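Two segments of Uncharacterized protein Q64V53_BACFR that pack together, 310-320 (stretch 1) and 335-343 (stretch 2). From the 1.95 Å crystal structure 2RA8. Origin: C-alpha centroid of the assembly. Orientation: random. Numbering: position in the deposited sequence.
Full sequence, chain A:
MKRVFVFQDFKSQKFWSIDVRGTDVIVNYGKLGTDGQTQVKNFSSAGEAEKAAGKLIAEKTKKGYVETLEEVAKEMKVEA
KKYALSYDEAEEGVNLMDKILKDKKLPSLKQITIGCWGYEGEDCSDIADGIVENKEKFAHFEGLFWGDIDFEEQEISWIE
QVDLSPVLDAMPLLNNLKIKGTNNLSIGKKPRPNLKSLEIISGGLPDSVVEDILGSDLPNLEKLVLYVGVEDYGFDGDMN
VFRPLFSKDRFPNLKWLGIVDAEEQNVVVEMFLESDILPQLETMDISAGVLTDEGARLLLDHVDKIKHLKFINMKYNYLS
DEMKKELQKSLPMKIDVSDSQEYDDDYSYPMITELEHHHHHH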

ATOM      1  N   LYS A 310     -11.287 -25.240   3.051  1.00 25.28           N
ATOM      2  CA  LYS A 310      -9.909 -25.080   3.498  1.00 30.94           C
ATOM      3  C   LYS A 310      -9.648 -23.648   3.891  1.00 31.25           C
ATOM      4  O   LYS A 310      -8.712 -23.361   4.638  1.00 33.00           O
ATOM      5  CB  LYS A 310      -8.940 -25.485   2.382  1.00 31.72           C
ATOM      6  CG  LYS A 310      -8.846 -26.992   2.174  1.00 36.85           C
ATOM      7  CD  LYS A 310      -8.474 -27.391   0.740  1.00 64.25           C
ATOM      8  CE  LYS A 310      -7.099 -26.898   0.306  1.00 79.66           C
ATOM      9  NZ  LYS A 310      -7.093 -25.458  -0.075  1.00 94.52           N
ATOM     10  N   PHE A 311     -10.490 -22.736   3.415  1.00 18.04           N
ATOM     11  CA  PHE A 311     -10.290 -21.321   3.703  1.00 22.49           C
ATOM     12  C   PHE A 311     -11.522 -20.493   3.455  1.00 28.41           C
ATOM     13  O   PHE A 311     -12.228 -20.668   2.456  1.00 24.13           O
ATOM     14  CB  PHE A 311      -9.116 -20.800   2.836  1.00 23.25           C
ATOM     15  CG  PHE A 311      -8.803 -19.329   3.003  1.00 28.54           C
ATOM     16  CD1 PHE A 311      -8.699 -18.748   4.263  1.00 24.46           C
ATOM     17  CD2 PHE A 311      -8.542 -18.541   1.884  1.00 23.28           C
ATOM     18  CE1 PHE A 311      -8.331 -17.403   4.402  1.00 27.09           C
ATOM     19  CE2 PHE A 311      -8.176 -17.202   2.018  1.00 25.69           C
ATOM     20  CZ  PHE A 311      -8.071 -16.637   3.275  1.00 31.43           C
ATOM     21  N   ILE A 312     -11.807 -19.599   4.393  1.00 26.15           N
ATOM     22  CA  ILE A 312     -12.933 -18.695   4.255  1.00 27.25           C
ATOM     23  C   ILE A 312     -12.331 -17.326   4.395  1.00 29.68           C
ATOM     24  O   ILE A 312     -11.874 -16.950   5.476  1.00 22.97           O
ATOM     25  CB  ILE A 312     -13.993 -18.912   5.347  1.00 30.10           C
ATOM     26  CG1 ILE A 312     -14.545 -20.345   5.268  1.00 20.47           C
ATOM     27  CG2 ILE A 312     -15.124 -17.907   5.167  1.00 25.68           C
ATOM     28  CD1 ILE A 312     -15.657 -20.636   6.288  1.00 24.57           C
ATOM     29  N   ASN A 313     -12.294 -16.589   3.289  1.00 24.52           N
ATOM     30  CA  ASN A 313     -11.724 -15.252   3.268  1.00 19.80           C
ATOM     31  C   ASN A 313     -12.743 -14.191   3.592  1.00 27.05           C
ATOM     32  O   ASN A 313     -13.702 -13.988   2.850  1.00 20.25           O
ATOM     33  CB  ASN A 313     -11.095 -14.965   1.894  1.00 18.69           C
ATOM     34  CG  ASN A 313     -10.355 -13.640   1.856  1.00 18.41           C
ATOM     35  OD1 ASN A 313      -9.816 -13.190   2.867  1.00 32.90           O
ATOM     36  ND2 ASN A 313     -10.307 -13.016   0.680  1.00 22.92           N
HETATM   37  N   MSE A 314     -12.536 -13.510   4.715  1.00 24.32           N
HETATM   38  CA  MSE A 314     -13.427 -12.440   5.153  1.00 21.11           C
HETATM   39  C   MSE A 314     -12.620 -11.186   5.399  1.00 17.03           C
HETATM   40  O   MSE A 314     -12.991 -10.331   6.204  1.00 25.88           O
HETATM   41  CB  MSE A 314     -14.159 -12.854   6.432  1.00 18.32           C
HETATM   42  CG  MSE A 314     -15.054 -14.084   6.250  1.00 23.61           C
HETATM   43 SE   MSE A 314     -16.000 -14.645   7.860  1.00 41.88          SE
HETATM   44  CE  MSE A 314     -14.748 -15.946   8.529  1.00 21.80           C
ATOM     45  N   LYS A 315     -11.497 -11.082   4.693  1.00 18.35           N
ATOM     46  CA  LYS A 315     -10.604  -9.934   4.809  1.00 25.56           C
ATOM     47  C   LYS A 315     -11.361  -8.693   4.420  1.00 28.03           C
ATOM     48  O   LYS A 315     -11.881  -8.597   3.315  1.00 28.56           O
ATOM     49  CB  LYS A 315      -9.388 -10.153   3.915  1.00 29.87           C
ATOM     50  CG  LYS A 315      -8.242  -9.182   4.122  1.00 29.30           C
ATOM     51  CD  LYS A 315      -6.968  -9.764   3.520  1.00 31.16           C
ATOM     52  CE  LYS A 315      -5.958  -8.685   3.168  1.00 38.86           C
ATOM     53  NZ  LYS A 315      -5.633  -7.825   4.333  1.00 44.83           N
ATOM     54  N   TYR A 316     -11.401  -7.731   5.342  1.00 32.38           N
ATOM     55  CA  TYR A 316     -12.142  -6.469   5.216  1.00 23.76           C
ATOM     56  C   TYR A 316     -13.581  -6.824   5.491  1.00 30.16           C
ATOM     57  O   TYR A 316     -14.271  -7.422   4.654  1.00 29.67           O
ATOM     58  CB  TYR A 316     -12.021  -5.805   3.831  1.00 21.06           C
ATOM     59  CG  TYR A 316     -12.729  -4.454   3.778  1.00 24.34           C
ATOM     60  CD1 TYR A 316     -14.101  -4.374   3.527  1.00 23.36           C
ATOM     61  CD2 TYR A 316     -12.051  -3.270   4.088  1.00 24.57           C
ATOM     62  CE1 TYR A 316     -14.783  -3.159   3.596  1.00 26.56           C
ATOM     63  CE2 TYR A 316     -12.733  -2.043   4.162  1.00 28.28           C
ATOM     64  CZ  TYR A 316     -14.097  -2.004   3.917  1.00 23.42           C
ATOM     65  OH  TYR A 316     -14.796  -0.818   4.005  1.00 32.36           O
ATOM     66  N   ASN A 317     -14.037  -6.462   6.685  1.00 27.88           N
ATOM     67  CA  ASN A 317     -15.390  -6.781   7.121  1.00 31.17           C
ATOM     68  C   ASN A 317     -15.874  -5.824   8.187  1.00 29.86           C
ATOM     69  O   ASN A 317     -15.202  -4.850   8.525  1.00 20.78           O
ATOM     70  CB  ASN A 317     -15.405  -8.199   7.696  1.00 24.89           C
ATOM     71  CG  ASN A 317     -14.495  -8.340   8.908  1.00 31.58           C
ATOM     72  OD1 ASN A 317     -14.727  -7.719   9.947  1.00 33.26           O
ATOM     73  ND2 ASN A 317     -13.449  -9.150   8.779  1.00 36.41           N
ATOM     74  N   TYR A 318     -17.051  -6.109   8.728  1.00 34.07           N
ATOM     75  CA  TYR A 318     -17.635  -5.285   9.777  1.00 32.86           C
ATOM     76  C   TYR A 318     -18.100  -6.182  10.906  1.00 32.53           C
ATOM     77  O   TYR A 318     -19.179  -5.991  11.457  1.00 29.73           O
ATOM     78  CB  TYR A 318     -18.815  -4.463   9.225  1.00 38.21           C
ATOM     79  CG  TYR A 318     -18.427  -3.178   8.519  1.00 39.03           C
ATOM     80  CD1 TYR A 318     -18.298  -1.981   9.227  1.00 34.91           C
ATOM     81  CD2 TYR A 318     -18.197  -3.155   7.144  1.00 34.55           C
ATOM     82  CE1 TYR A 318     -17.952  -0.789   8.577  1.00 29.63           C
ATOM     83  CE2 TYR A 318     -17.851  -1.971   6.487  1.00 33.53           C
ATOM     84  CZ  TYR A 318     -17.733  -0.798   7.209  1.00 25.27           C
ATOM     85  OH  TYR A 318     -17.406   0.365   6.556  1.00 38.78           O
ATOM     86  N   LEU A 319     -17.280  -7.177  11.237  1.00 24.43           N
ATOM     87  CA  LEU A 319     -17.583  -8.106  12.318  1.00 27.42           C
ATOM     88  C   LEU A 319     -17.159  -7.501  13.640  1.00 34.92           C
ATOM     89  O   LEU A 319     -16.241  -6.680  13.690  1.00 33.37           O
ATOM     90  CB  LEU A 319     -16.827  -9.422  12.130  1.00 29.66           C
ATOM     91  CG  LEU A 319     -17.091 -10.244  10.863  1.00 32.00           C
ATOM     92  CD1 LEU A 319     -16.250 -11.506  10.911  1.00 33.37           C
ATOM     93  CD2 LEU A 319     -18.573 -10.588  10.757  1.00 35.45           C
ATOM     94  N   SER A 320     -17.822  -7.902  14.720  1.00 36.12           N
ATOM     95  CA  SER A 320     -17.481  -7.404  16.050  1.00 31.18           C
ATOM     96  C   SER A 320     -16.383  -8.294  16.576  1.00 35.94           C
ATOM     97  O   SER A 320     -16.209  -9.416  16.087  1.00 32.06           O
ATOM     98  CB  SER A 320     -18.701  -7.482  16.977  1.00 23.56           C
ATOM     99  OG  SER A 320     -19.105  -8.824  17.185  1.00 31.09           O
ATOM    100  N   ILE A 335      -9.186 -19.058   8.422  1.00 21.08           N
ATOM    101  CA  ILE A 335     -10.077 -17.970   8.042  1.00 27.48           C
ATOM    102  C   ILE A 335      -9.341 -16.675   8.201  1.00 27.18           C
ATOM    103  O   ILE A 335      -8.425 -16.563   9.019  1.00 31.48           O
ATOM    104  CB  ILE A 335     -11.366 -17.911   8.910  1.00 30.86           C
ATOM    105  CG1 ILE A 335     -11.009 -17.653  10.377  1.00 21.95           C
ATOM    106  CG2 ILE A 335     -12.158 -19.211   8.763  1.00 25.67           C
ATOM    107  CD1 ILE A 335     -12.212 -17.335  11.256  1.00 38.34           C
ATOM    108  N   ASP A 336      -9.716 -15.686   7.400  1.00 28.51           N
ATOM    109  CA  ASP A 336      -9.089 -14.384   7.484  1.00 26.71           C
ATOM    110  C   ASP A 336     -10.161 -13.375   7.812  1.00 26.08           C
ATOM    111  O   ASP A 336     -10.988 -13.025   6.965  1.00 23.34           O
ATOM    112  CB  ASP A 336      -8.423 -14.007   6.162  1.00 23.76           C
ATOM    113  CG  ASP A 336      -7.541 -12.777   6.293  1.00 21.75           C
ATOM    114  OD1 ASP A 336      -7.887 -11.886   7.099  1.00 32.49           O
ATOM    115  OD2 ASP A 336      -6.513 -12.700   5.580  1.00 33.23           O
ATOM    116  N   VAL A 337     -10.161 -12.906   9.053  1.00 31.29           N
ATOM    117  CA  VAL A 337     -11.150 -11.926   9.478  1.00 23.65           C
ATOM    118  C   VAL A 337     -10.498 -10.588   9.716  1.00 31.37           C
ATOM    119  O   VAL A 337     -11.074  -9.715  10.355  1.00 23.77           O
ATOM    120  CB  VAL A 337     -11.877 -12.397  10.759  1.00 27.82           C
ATOM    121  CG1 VAL A 337     -12.888 -13.473  10.410  1.00 28.84           C
ATOM    122  CG2 VAL A 337     -10.871 -12.953  11.759  1.00 17.63           C
ATOM    123  N   SER A 338      -9.296 -10.423   9.168  1.00 29.06           N
ATOM    124  CA  SER A 338      -8.519  -9.194   9.315  1.00 32.80           C
ATOM    125  C   SER A 338      -9.161  -8.003   8.662  1.00 31.78           C
ATOM    126  O   SER A 338     -10.131  -8.135   7.920  1.00 40.02           O
ATOM    127  CB  SER A 338      -7.111  -9.377   8.721  1.00 38.27           C
ATOM    128  OG  SER A 338      -7.135  -9.328   7.301  1.00 24.37           O
ATOM    129  N   ASP A 339      -8.600  -6.828   8.939  1.00 29.73           N
ATOM    130  CA  ASP A 339      -9.082  -5.566   8.397  1.00 28.82           C
ATOM    131  C   ASP A 339     -10.515  -5.245   8.709  1.00 31.30           C
ATOM    132  O   ASP A 339     -11.226  -4.660   7.886  1.00 33.84           O
ATOM    133  CB  ASP A 339      -8.861  -5.518   6.883  1.00 32.74           C
ATOM    134  CG  ASP A 339      -7.449  -5.085   6.516  1.00 54.66           C
ATOM    135  OD1 ASP A 339      -7.101  -3.915   6.783  1.00 77.17           O
ATOM    136  OD2 ASP A 339      -6.686  -5.909   5.966  1.00 68.16           O
ATOM    137  N   SER A 340     -10.956  -5.622   9.903  1.00 30.46           N
ATOM    138  CA  SER A 340     -12.315  -5.325  10.326  1.00 34.48           C
ATOM    139  C   SER A 340     -12.435  -3.829  10.426  1.00 35.34           C
ATOM    140  O   SER A 340     -11.505  -3.152  10.858  1.00 35.84           O
ATOM    141  CB  SER A 340     -12.612  -5.943  11.703  1.00 32.01           C
ATOM    142  OG  SER A 340     -12.609  -7.358  11.650  1.00 42.86           O
ATOM    143  N   GLN A 341     -13.580  -3.300  10.015  1.00 31.59           N
ATOM    144  CA  GLN A 341     -13.811  -1.868  10.080  1.00 40.21           C
ATOM    145  C   GLN A 341     -14.632  -1.582  11.311  1.00 38.62           C
ATOM    146  O   GLN A 341     -15.072  -2.510  11.993  1.00 45.64           O
ATOM    147  CB  GLN A 341     -14.557  -1.396   8.833  1.00 38.42           C
ATOM    148  CG  GLN A 341     -13.880  -1.778   7.514  1.00 45.69           C
ATOM    149  CD  GLN A 341     -12.467  -1.225   7.388  1.00 41.85           C
ATOM    150  OE1 GLN A 341     -11.482  -1.949   7.541  1.00 42.44           O
ATOM    151  NE2 GLN A 341     -12.365   0.068   7.113  1.00 28.33           N
ATOM    152  N   GLU A 342     -14.838  -0.303  11.612  1.00 39.26           N
ATOM    153  CA  GLU A 342     -15.620   0.067  12.789  1.00 43.28           C
ATOM    154  C   GLU A 342     -17.084   0.164  12.443  1.00 42.67           C
ATOM    155  O   GLU A 342     -17.499   1.037  11.681  1.00 46.32           O
ATOM    156  CB  GLU A 342     -15.130   1.404  13.364  1.00 42.40           C
ATOM    157  CG  GLU A 342     -15.668   1.706  14.759  1.00 51.56           C
ATOM    158  CD  GLU A 342     -14.969   2.876  15.431  1.00 59.70           C
ATOM    159  OE1 GLU A 342     -15.255   3.132  16.621  1.00 72.53           O
ATOM    160  OE2 GLU A 342     -14.136   3.539  14.777  1.00 41.01           O
ATOM    161  N   TYR A 343     -17.871  -0.752  13.000  1.00 44.00           N
ATOM    162  CA  TYR A 343     -19.308  -0.794  12.754  1.00 49.75           C
ATOM    163  C   TYR A 343     -20.033   0.278  13.527  1.00 46.16           C
ATOM    164  O   TYR A 343     -21.052   0.805  13.073  1.00 44.88           O
ATOM    165  CB  TYR A 343     -19.856  -2.171  13.124  1.00 45.21           C
TER
HETATM  166  O   HOH W   1      -7.152 -12.946   2.650  1.00 27.92           O

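The two stretches run side by side in parallel, and their alpha carbons stay 4.5 to 5.1 Å apart from the pair Ile-312 and Ile-335 to the pair Tyr-318 and Gln-341. True strand pairing is confined to the start: Asp-336 N donates to Ile-312 O (3.2 Å, 159° at the hydrogen), and Met-314 N donates to Asp-336 O (2.8 Å, 134°). Beyond it the backbones remain in register through Tyr-316 N to Ser-338 O (2.9 Å, 172°) and Gln-341 N to Asn-317 O (2.7 Å, 160°). Together the stretches bury 828 Å².

Ile-312 and Ile-335 point to the same face of the sheet, with CB of Ile-312 3.9 Å from CG2 of Ile-335. In the selenomethionine Met-314, chi1 m and chi2 t carry the chain out to SE, and chi3 at -93°, between wells, sets CE 3.9 Å from CB of Ile-335 and 3.6 Å from CG1 of Val-337. The same CG1 of Val-337 lies 3.9 Å from CD1 of Leu-319, whose m,t rotamer brings its end nearer the other stretch. Flexible or branched apolar side chains suit this largely buried row, where these contacts are carbon to carbon.

Asn-313 and Asp-336 share the other face, both with chi1 t. Their carboxamide and carboxylate oxygens are joined by a water, which donates to Asn-313 OD1 (2.7 Å) and to Asp-336 OD2 (3.0 Å). Asp-336 also orders its own chain: with chi2 at -33°, OD1 accepts from Ser-338 N (2.9 Å) and Ser-338 OG (2.7 Å), the latter reached with Ser-338 in chi1 p. Nearby, Lys-315 is extended through chi1 to chi3 (all t) and bends only at chi4 (p), placing NZ 2.7 Å from Asp-339 OD2 in a salt bridge. The long aliphatic part passes Asp-336 on the way, CD lying 3.6 Å from its OD2, while Lys-315 as a whole stays exposed.

Asn-317 is the polar centre of the buried loop region. Its chi1 p, with chi2 at 64°, lets one carboxamide serve both stretches: ND2 donates to Val-337 O (2.9 Å, 154°) and to Met-314 O (2.9 Å, 173°), while OD1 accepts from Ser-340 OG (2.7 Å) and Leu-319 N (2.9 Å, 171°). A carboxamide, with two donor hydrogens and an acceptor oxygen, suits a place where backbone groups of both kinds need partners. The m rotamer of Ser-340 directs its hydroxyl to this oxygen.

Tyr-318, with chi1 at -83° and chi2 at -89°, offers a ring face to Gln-341: CB of Gln-341 lies 3.7 Å from the ring centroid of Tyr-318, 21° off the normal, a CH-pi contact. At the ring edge, CE1 of Tyr-318 is 3.6 Å from Glu-342 O. Tyr-316 points its CA-to-CB bond away, yet with chi1 t the end of the side chain comes nearer, CE2 of Tyr-316 lying 3.3 Å from CD of Gln-341, and CA of Tyr-316 makes a CH···O contact with Asp-339 O (3.4 Å, 161°).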